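Putative esterase aq_1494 (Aquifex aeolicus, PDB 2EGR) is an uncharacterised member of the 4-hydroxybenzoyl-CoA thioesterase family that probably hydrolyses acyl-CoA thioesters. Local coordinates at residues L52-L57 and H107-N112; F89-F94 and A101-K106. All coordinates share one frame; numbering follows the deposited sequence.

Contact 1 of 2, residues L52-L57 and H107-N112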
ATOM      1  N   LEU A  52     -17.751  15.649 -10.361  1.00 35.78           N
ATOM      2  CA  LEU A  52     -18.294  15.087  -9.123  1.00 34.50           C
ATOM      3  C   LEU A  52     -17.223  14.309  -8.374  1.00 34.23           C
ATOM      4  O   LEU A  52     -16.388  13.650  -8.996  1.00 33.85           O
ATOM      5  CB  LEU A  52     -19.463  14.145  -9.420  1.00 34.10           C
ATOM      6  CG  LEU A  52     -20.788  14.714  -9.915  1.00 34.62           C
ATOM      7  CD1 LEU A  52     -21.770  13.576 -10.246  1.00 35.46           C
ATOM      8  CD2 LEU A  52     -21.379  15.656  -8.880  1.00 33.60           C
ATOM      9  N   GLU A  53     -17.251  14.395  -7.046  1.00 33.99           N
ATOM     10  CA  GLU A  53     -16.414  13.555  -6.177  1.00 34.15           C
ATOM     11  C   GLU A  53     -17.337  12.766  -5.266  1.00 32.49           C
ATOM     12  O   GLU A  53     -18.265  13.335  -4.711  1.00 33.26           O
ATOM     13  CB  GLU A  53     -15.439  14.414  -5.334  1.00 34.44           C
ATOM     14  CG  GLU A  53     -14.543  13.611  -4.333  1.00 34.98           C
ATOM     15  CD  GLU A  53     -13.808  14.485  -3.276  1.00 37.48           C
ATOM     16  OE1 GLU A  53     -13.909  15.743  -3.331  1.00 40.65           O
ATOM     17  OE2 GLU A  53     -13.127  13.905  -2.378  1.00 39.98           O
ATOM     18  N   VAL A  54     -17.090  11.463  -5.104  1.00 30.17           N
ATOM     19  CA  VAL A  54     -17.775  10.694  -4.059  1.00 28.38           C
ATOM     20  C   VAL A  54     -16.894  10.703  -2.801  1.00 28.32           C
ATOM     21  O   VAL A  54     -15.738  10.266  -2.836  1.00 27.94           O
ATOM     22  CB  VAL A  54     -18.128   9.262  -4.511  1.00 28.03           C
ATOM     23  CG1 VAL A  54     -18.608   8.412  -3.333  1.00 26.15           C
ATOM     24  CG2 VAL A  54     -19.198   9.304  -5.641  1.00 29.13           C
ATOM     25  N   VAL A  55     -17.441  11.238  -1.712  1.00 26.89           N
ATOM     26  CA  VAL A  55     -16.667  11.478  -0.488  1.00 26.66           C
ATOM     27  C   VAL A  55     -17.052  10.478   0.593  1.00 25.36           C
ATOM     28  O   VAL A  55     -18.226  10.332   0.956  1.00 25.56           O
ATOM     29  CB  VAL A  55     -16.819  12.951   0.036  1.00 26.14           C
ATOM     30  CG1 VAL A  55     -16.180  13.112   1.440  1.00 26.96           C
ATOM     31  CG2 VAL A  55     -16.239  13.929  -0.960  1.00 27.89           C
ATOM     32  N   LEU A  56     -16.062   9.767   1.109  1.00 23.73           N
ATOM     33  CA  LEU A  56     -16.323   8.837   2.203  1.00 23.37           C
ATOM     34  C   LEU A  56     -16.505   9.557   3.553  1.00 23.99           C
ATOM     35  O   LEU A  56     -15.668  10.389   3.958  1.00 25.47           O
ATOM     36  CB  LEU A  56     -15.177   7.828   2.302  1.00 22.37           C
ATOM     37  CG  LEU A  56     -15.325   6.790   3.414  1.00 22.73           C
ATOM     38  CD1 LEU A  56     -16.469   5.813   3.106  1.00 21.95           C
ATOM     39  CD2 LEU A  56     -14.035   6.023   3.578  1.00 23.74           C
ATOM     40  N   LEU A  57     -17.596   9.237   4.239  1.00 24.40           N
ATOM     41  CA  LEU A  57     -17.908   9.864   5.533  1.00 24.93           C
ATOM     42  C   LEU A  57     -17.437   9.045   6.727  1.00 24.72           C
ATOM     43  O   LEU A  57     -16.838   9.581   7.693  1.00 24.73           O
ATOM     44  CB  LEU A  57     -19.416  10.124   5.636  1.00 25.58           C
ATOM     45  CG  LEU A  57     -19.965  11.327   4.871  1.00 26.92           C
ATOM     46  CD1 LEU A  57     -21.492  11.268   4.976  1.00 27.53           C
ATOM     47  CD2 LEU A  57     -19.423  12.692   5.373  1.00 28.26           C
ATOM     48  N   HIS A 107     -21.287   7.543   2.278  1.00 24.07           N
ATOM     49  CA  HIS A 107     -20.739   8.469   1.293  1.00 25.17           C
ATOM     50  C   HIS A 107     -21.642   9.669   1.051  1.00 25.72           C
ATOM     51  O   HIS A 107     -22.849   9.606   1.237  1.00 25.67           O
ATOM     52  CB  HIS A 107     -20.532   7.768  -0.059  1.00 24.83           C
ATOM     53  CG  HIS A 107     -19.691   6.535   0.021  1.00 22.65           C
ATOM     54  ND1 HIS A 107     -20.202   5.306   0.386  1.00 23.47           N
ATOM     55  CD2 HIS A 107     -18.369   6.349  -0.176  1.00 19.74           C
ATOM     56  CE1 HIS A 107     -19.232   4.415   0.399  1.00 19.05           C
ATOM     57  NE2 HIS A 107     -18.105   5.025   0.078  1.00 23.04           N
ATOM     58  N   CYS A 108     -21.034  10.739   0.598  1.00 27.86           N
ATOM     59  CA  CYS A 108     -21.767  11.881   0.119  1.00 29.02           C
ATOM     60  C   CYS A 108     -21.073  12.339  -1.144  1.00 29.43           C
ATOM     61  O   CYS A 108     -20.121  11.689  -1.601  1.00 29.04           O
ATOM     62  CB  CYS A 108     -21.855  12.960   1.209  1.00 28.77           C
ATOM     63  SG  CYS A 108     -20.316  13.783   1.612  1.00 30.62           S
ATOM     64  N   MET A 109     -21.574  13.413  -1.752  1.00 29.90           N
ATOM     65  CA  MET A 109     -21.068  13.853  -3.036  1.00 29.94           C
ATOM     66  C   MET A 109     -20.748  15.335  -3.069  1.00 32.66           C
ATOM     67  O   MET A 109     -21.406  16.156  -2.408  1.00 32.89           O
ATOM     68  CB  MET A 109     -22.030  13.476  -4.170  1.00 30.72           C
ATOM     69  CG  MET A 109     -22.065  11.975  -4.480  1.00 30.19           C
ATOM     70  SD  MET A 109     -22.922  11.532  -5.997  1.00 24.15           S
ATOM     71  CE  MET A 109     -23.316   9.887  -5.567  1.00 31.12           C
ATOM     72  N   VAL A 110     -19.729  15.665  -3.849  1.00 34.94           N
ATOM     73  CA  VAL A 110     -19.174  17.006  -3.875  1.00 37.36           C
ATOM     74  C   VAL A 110     -18.975  17.493  -5.311  1.00 39.23           C
ATOM     75  O   VAL A 110     -18.509  16.743  -6.194  1.00 39.02           O
ATOM     76  CB  VAL A 110     -17.854  17.060  -3.017  1.00 37.29           C
ATOM     77  CG1 VAL A 110     -16.891  18.154  -3.477  1.00 38.08           C
ATOM     78  CG2 VAL A 110     -18.188  17.191  -1.532  1.00 37.24           C
ATOM     79  N   LYS A 111     -19.366  18.746  -5.537  1.00 41.39           N
ATOM     80  CA  LYS A 111     -19.117  19.444  -6.791  1.00 43.56           C
ATOM     81  C   LYS A 111     -18.827  20.921  -6.503  1.00 44.87           C
ATOM     82  O   LYS A 111     -19.530  21.554  -5.694  1.00 44.74           O
ATOM     83  CB  LYS A 111     -20.313  19.305  -7.739  1.00 43.73           C
ATOM     84  CG  LYS A 111     -19.959  19.522  -9.204  1.00 45.04           C
ATOM     85  CD  LYS A 111     -21.192  19.750 -10.052  1.00 48.25           C
ATOM     86  CE  LYS A 111     -20.810  20.012 -11.504  1.00 49.06           C
ATOM     87  NZ  LYS A 111     -21.990  20.381 -12.347  1.00 49.53           N
ATOM     88  N   ASN A 112     -17.798  21.448  -7.172  1.00 46.35           N
ATOM     89  CA  ASN A 112     -17.346  22.839  -7.007  1.00 48.17           C
ATOM     90  C   ASN A 112     -17.148  23.224  -5.534  1.00 48.55           C
ATOM     91  O   ASN A 112     -17.661  24.257  -5.058  1.00 48.81           O
ATOM     92  CB  ASN A 112     -18.296  23.821  -7.719  1.00 48.68           C
ATOM     93  CG  ASN A 112     -18.129  23.811  -9.233  1.00 50.98           C
ATOM     94  OD1 ASN A 112     -17.012  23.936  -9.756  1.00 52.72           O
ATOM     95  ND2 ASN A 112     -19.250  23.679  -9.951  1.00 52.76           N
TER
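Two neighbouring strands of the curled antiparallel sheet of a hot-dog fold meet here, E53 pairing with V110 and V55 with C108. Both are hydrogen-bonded pairs, and each has two backbone bonds. The straightest is V55 N to C108 O, 2.7 Å with an N-H...O angle of 171°. V110 N gives a bond to E53 O at 2.9 Å. Between these pairs V54 faces M109 in a non-hydrogen-bonded pair, and M109 CA approaches E53 O at 3.3 Å as a CA-H...O contact.

On the face with V55 and C108, the thiol is the meeting point: C108 SG lies 3.9 Å from V55 CB, and L57 CD2 closes on the same sulfur at 4.0 Å. V55 CG2 and V110 CG2 touch at 3.8 Å. E53 runs alongside V110, its CG anti to the backbone N (chi1 178°), and sets carboxylate OE1 against methyl CG1 of V110.

The other face holds V54, L56, H107 and M109. V54 divides its methyls: CG2 packs on M109 CG at 4.1 Å, while CG1 reaches H107, 4.0 Å from its CG. The imidazole lies oblique to V54 CG1 and L56 CD1, and its plane is turned only about 20° from the ring of F87 on strand 86-95. An alanine in place of H107 would probably open a gap beside V54 CG1 and L56 CD1 and take from F87 one of the rings that meet it, with F89 still beside it. Across the subunit boundary, E53 packs on Q17 and L56 on H22 of the second subunit, and L57 makes backbone hydrogen bonds to that subunit. This is consistent with the hot-dog fold, in which the sheets of two subunits commonly pair.

Contact 2 of 2, residues F89-F94 and A101-K106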
ATOM      1  N   PHE A  89     -23.381   1.689   1.710  1.00 22.97           N
ATOM      2  CA  PHE A  89     -23.262   0.312   1.286  1.00 22.36           C
ATOM      3  C   PHE A  89     -22.931  -0.600   2.442  1.00 22.21           C
ATOM      4  O   PHE A  89     -22.201  -0.200   3.365  1.00 21.71           O
ATOM      5  CB  PHE A  89     -22.151   0.134   0.224  1.00 22.99           C
ATOM      6  CG  PHE A  89     -22.457   0.751  -1.103  1.00 24.26           C
ATOM      7  CD1 PHE A  89     -23.415   0.198  -1.947  1.00 25.91           C
ATOM      8  CD2 PHE A  89     -21.738   1.858  -1.543  1.00 26.37           C
ATOM      9  CE1 PHE A  89     -23.664   0.776  -3.212  1.00 25.18           C
ATOM     10  CE2 PHE A  89     -21.976   2.433  -2.803  1.00 27.59           C
ATOM     11  CZ  PHE A  89     -22.945   1.902  -3.628  1.00 25.33           C
ATOM     12  N   SER A  90     -23.455  -1.824   2.380  1.00 21.26           N
ATOM     13  CA  SER A  90     -23.025  -2.903   3.253  1.00 21.41           C
ATOM     14  C   SER A  90     -22.280  -3.946   2.429  1.00 21.38           C
ATOM     15  O   SER A  90     -22.468  -4.049   1.203  1.00 20.65           O
ATOM     16  CB  SER A  90     -24.173  -3.515   4.078  1.00 23.17           C
ATOM     17  OG  SER A  90     -24.900  -4.504   3.375  1.00 24.12           O
ATOM     18  N   TYR A  91     -21.379  -4.654   3.086  1.00 20.05           N
ATOM     19  CA  TYR A  91     -20.515  -5.609   2.417  1.00 19.76           C
ATOM     20  C   TYR A  91     -20.430  -6.826   3.295  1.00 19.97           C
ATOM     21  O   TYR A  91     -20.324  -6.708   4.547  1.00 20.50           O
ATOM     22  CB  TYR A  91     -19.068  -5.075   2.200  1.00 18.71           C
ATOM     23  CG  TYR A  91     -18.944  -3.703   1.628  1.00 18.74           C
ATOM     24  CD1 TYR A  91     -18.704  -3.508   0.288  1.00 17.13           C
ATOM     25  CD2 TYR A  91     -19.035  -2.596   2.436  1.00 18.26           C
ATOM     26  CE1 TYR A  91     -18.575  -2.231  -0.241  1.00 16.33           C
ATOM     27  CE2 TYR A  91     -18.915  -1.324   1.931  1.00 15.26           C
ATOM     28  CZ  TYR A  91     -18.699  -1.139   0.601  1.00 13.55           C
ATOM     29  OH  TYR A  91     -18.561   0.121   0.152  1.00 15.90           O
ATOM     30  N   ILE A  92     -20.504  -8.003   2.676  1.00 18.98           N
ATOM     31  CA  ILE A  92     -20.101  -9.235   3.324  1.00 20.01           C
ATOM     32  C   ILE A  92     -19.003  -9.902   2.497  1.00 19.90           C
ATOM     33  O   ILE A  92     -19.132 -10.053   1.282  1.00 18.23           O
ATOM     34  CB  ILE A  92     -21.282 -10.252   3.546  1.00 21.11           C
ATOM     35  CG1 ILE A  92     -22.411  -9.574   4.324  1.00 23.46           C
ATOM     36  CG2 ILE A  92     -20.789 -11.462   4.317  1.00 22.13           C
ATOM     37  CD1 ILE A  92     -23.816 -10.100   3.985  1.00 29.31           C
ATOM     38  N   VAL A  93     -17.915 -10.252   3.167  1.00 19.22           N
ATOM     39  CA  VAL A  93     -16.819 -10.945   2.497  1.00 19.15           C
ATOM     40  C   VAL A  93     -16.949 -12.427   2.732  1.00 19.55           C
ATOM     41  O   VAL A  93     -16.903 -12.891   3.881  1.00 20.83           O
ATOM     42  CB  VAL A  93     -15.439 -10.438   2.967  1.00 18.97           C
ATOM     43  CG1 VAL A  93     -14.315 -11.238   2.236  1.00 18.17           C
ATOM     44  CG2 VAL A  93     -15.325  -8.925   2.719  1.00 17.61           C
ATOM     45  N   PHE A  94     -17.148 -13.177   1.645  1.00 19.84           N
ATOM     46  CA  PHE A  94     -17.249 -14.633   1.718  1.00 21.09           C
ATOM     47  C   PHE A  94     -16.019 -15.361   1.228  1.00 22.15           C
ATOM     48  O   PHE A  94     -15.429 -15.000   0.208  1.00 21.64           O
ATOM     49  CB  PHE A  94     -18.446 -15.137   0.891  1.00 21.39           C
ATOM     50  CG  PHE A  94     -19.773 -14.835   1.512  1.00 20.41           C
ATOM     51  CD1 PHE A  94     -20.262 -15.628   2.555  1.00 23.49           C
ATOM     52  CD2 PHE A  94     -20.521 -13.756   1.077  1.00 22.19           C
ATOM     53  CE1 PHE A  94     -21.499 -15.341   3.143  1.00 23.18           C
ATOM     54  CE2 PHE A  94     -21.759 -13.463   1.656  1.00 22.81           C
ATOM     55  CZ  PHE A  94     -22.242 -14.261   2.685  1.00 21.32           C
ATOM     56  N   ALA A 101     -15.758 -11.552   6.924  1.00 20.81           N
ATOM     57  CA  ALA A 101     -15.847 -10.197   7.446  1.00 21.74           C
ATOM     58  C   ALA A 101     -17.131  -9.529   6.990  1.00 22.32           C
ATOM     59  O   ALA A 101     -17.742  -9.935   5.979  1.00 23.66           O
ATOM     60  CB  ALA A 101     -14.613  -9.358   6.991  1.00 20.94           C
ATOM     61  N   LYS A 102     -17.546  -8.503   7.722  1.00 22.25           N
ATOM     62  CA  LYS A 102     -18.679  -7.651   7.333  1.00 22.52           C
ATOM     63  C   LYS A 102     -18.297  -6.212   7.538  1.00 22.35           C
ATOM     64  O   LYS A 102     -17.581  -5.904   8.487  1.00 23.37           O
ATOM     65  CB  LYS A 102     -19.916  -7.961   8.191  1.00 22.50           C
ATOM     66  CG  LYS A 102     -20.474  -9.309   7.906  1.00 25.32           C
ATOM     67  CD  LYS A 102     -21.859  -9.471   8.510  1.00 26.97           C
ATOM     68  CE  LYS A 102     -22.441 -10.844   8.208  1.00 29.55           C
ATOM     69  NZ  LYS A 102     -23.756 -10.970   8.989  1.00 27.66           N
ATOM     70  N   ALA A 103     -18.826  -5.338   6.686  1.00 21.93           N
ATOM     71  CA  ALA A 103     -18.492  -3.924   6.681  1.00 21.74           C
ATOM     72  C   ALA A 103     -19.600  -3.036   6.140  1.00 21.98           C
ATOM     73  O   ALA A 103     -20.601  -3.516   5.557  1.00 21.40           O
ATOM     74  CB  ALA A 103     -17.231  -3.708   5.847  1.00 21.80           C
ATOM     75  N   ASN A 104     -19.374  -1.736   6.274  1.00 21.01           N
ATOM     76  CA  ASN A 104     -20.230  -0.727   5.710  1.00 22.06           C
ATOM     77  C   ASN A 104     -19.465   0.569   5.539  1.00 21.51           C
ATOM     78  O   ASN A 104     -18.484   0.827   6.288  1.00 20.93           O
ATOM     79  CB  ASN A 104     -21.510  -0.557   6.548  1.00 22.57           C
ATOM     80  CG  ASN A 104     -21.245  -0.082   7.976  1.00 22.14           C
ATOM     81  OD1 ASN A 104     -21.090   1.109   8.212  1.00 24.19           O
ATOM     82  ND2 ASN A 104     -21.293  -1.004   8.933  1.00 22.74           N
ATOM     83  N   THR A 105     -19.911   1.344   4.561  1.00 20.95           N
ATOM     84  CA  THR A 105     -19.351   2.639   4.212  1.00 22.07           C
ATOM     85  C   THR A 105     -20.477   3.610   3.864  1.00 23.53           C
ATOM     86  O   THR A 105     -21.447   3.247   3.181  1.00 23.36           O
ATOM     87  CB  THR A 105     -18.368   2.559   3.028  1.00 22.80           C
ATOM     88  OG1 THR A 105     -19.048   2.058   1.867  1.00 21.34           O
ATOM     89  CG2 THR A 105     -17.175   1.635   3.362  1.00 21.31           C
ATOM     90  N   LYS A 106     -20.337   4.846   4.342  1.00 23.64           N
ATOM     91  CA  LYS A 106     -21.287   5.905   4.035  1.00 24.53           C
ATOM     92  C   LYS A 106     -20.587   7.020   3.278  1.00 25.00           C
ATOM     93  O   LYS A 106     -19.419   7.392   3.590  1.00 24.93           O
ATOM     94  CB  LYS A 106     -21.953   6.416   5.316  1.00 25.11           C
ATOM     95  CG  LYS A 106     -22.926   7.540   5.088  1.00 25.11           C
ATOM     96  CD  LYS A 106     -23.475   8.068   6.407  1.00 29.22           C
ATOM     97  CE  LYS A 106     -24.739   8.885   6.163  1.00 30.17           C
ATOM     98  NZ  LYS A 106     -25.065   9.699   7.371  1.00 32.48           N
TER
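Backbone hydrogen bonds join Y91 to A103 and F89 to T105, two bonds to each pair, and a further bond runs from V93 N to A101 O. That last one is the straightest, 2.8 Å at an N-H...O angle of 171°. Y91 N also lies 2.8 Å from its acceptor, A103 O. The strands run at 161° to each other, near antiparallel. At the intervening non-hydrogen-bonded pairs the alpha carbons draw closer, 4.3 Å between S90 CA and N104 CA, and N104 CA makes a CA-H...O contact with F89 O at 3.1 Å.

Polar side-chain contact centres on Y91. Its CG lies beside the backbone N and anti to the carbonyl carbon (chi1 -48°), and its hydroxyl lies 2.6 Å from T105 OG1, a hydrogen bond that either group could donate; the position of OG1 is less certain than the rest. Y91 OH is also bonded to R33 NH1 of helix 22-39, a second hold that does not depend on OG1. S90 turns its hydroxyl to E80 on strand 72-82.

Van der Waals contact follows the same ring. Backbone atoms of A103, N104 and T105 meet its edge in the ring plane, A103 CB lies 4.0 Å from Y91 CD2, and T105 CG2 touches CE2. F29 of helix 22-39 stacks on Y91 and also packs on V93 and A103. On the reverse face I92 and K102 lie side by side, pointing the same way, with I92 CG1 4.1 Å from K102 CG. Together these contacts form a two-stranded beta hairpin whose face with F89, Y91, V93, A103 and T105 packs on helix 22-39, the arrangement of helix and sheet that defines the hot-dog fold.

Strand 98-111 is common to both contacts: its first part pairs with strand 86-95 in contact 2 and its last part with strand 52-63 in contact 1. Because residues 89-106 fall between L57 and H107, contact 2 is nested within the chain loop that contact 1 closes. The centres are about 20 Å apart, yet the two sets of residues touch. L57 N lies 2.7 Å from K106 O, a probable hydrogen bond, and L56 CD1 packs 3.8 Å from T105 CB. H107 also packs on F89, carrying the helix-side layer of contact 2 into contact 1. Both contacts lie away from D15, the predicted active-site residue, and only contact 1 touches another subunit.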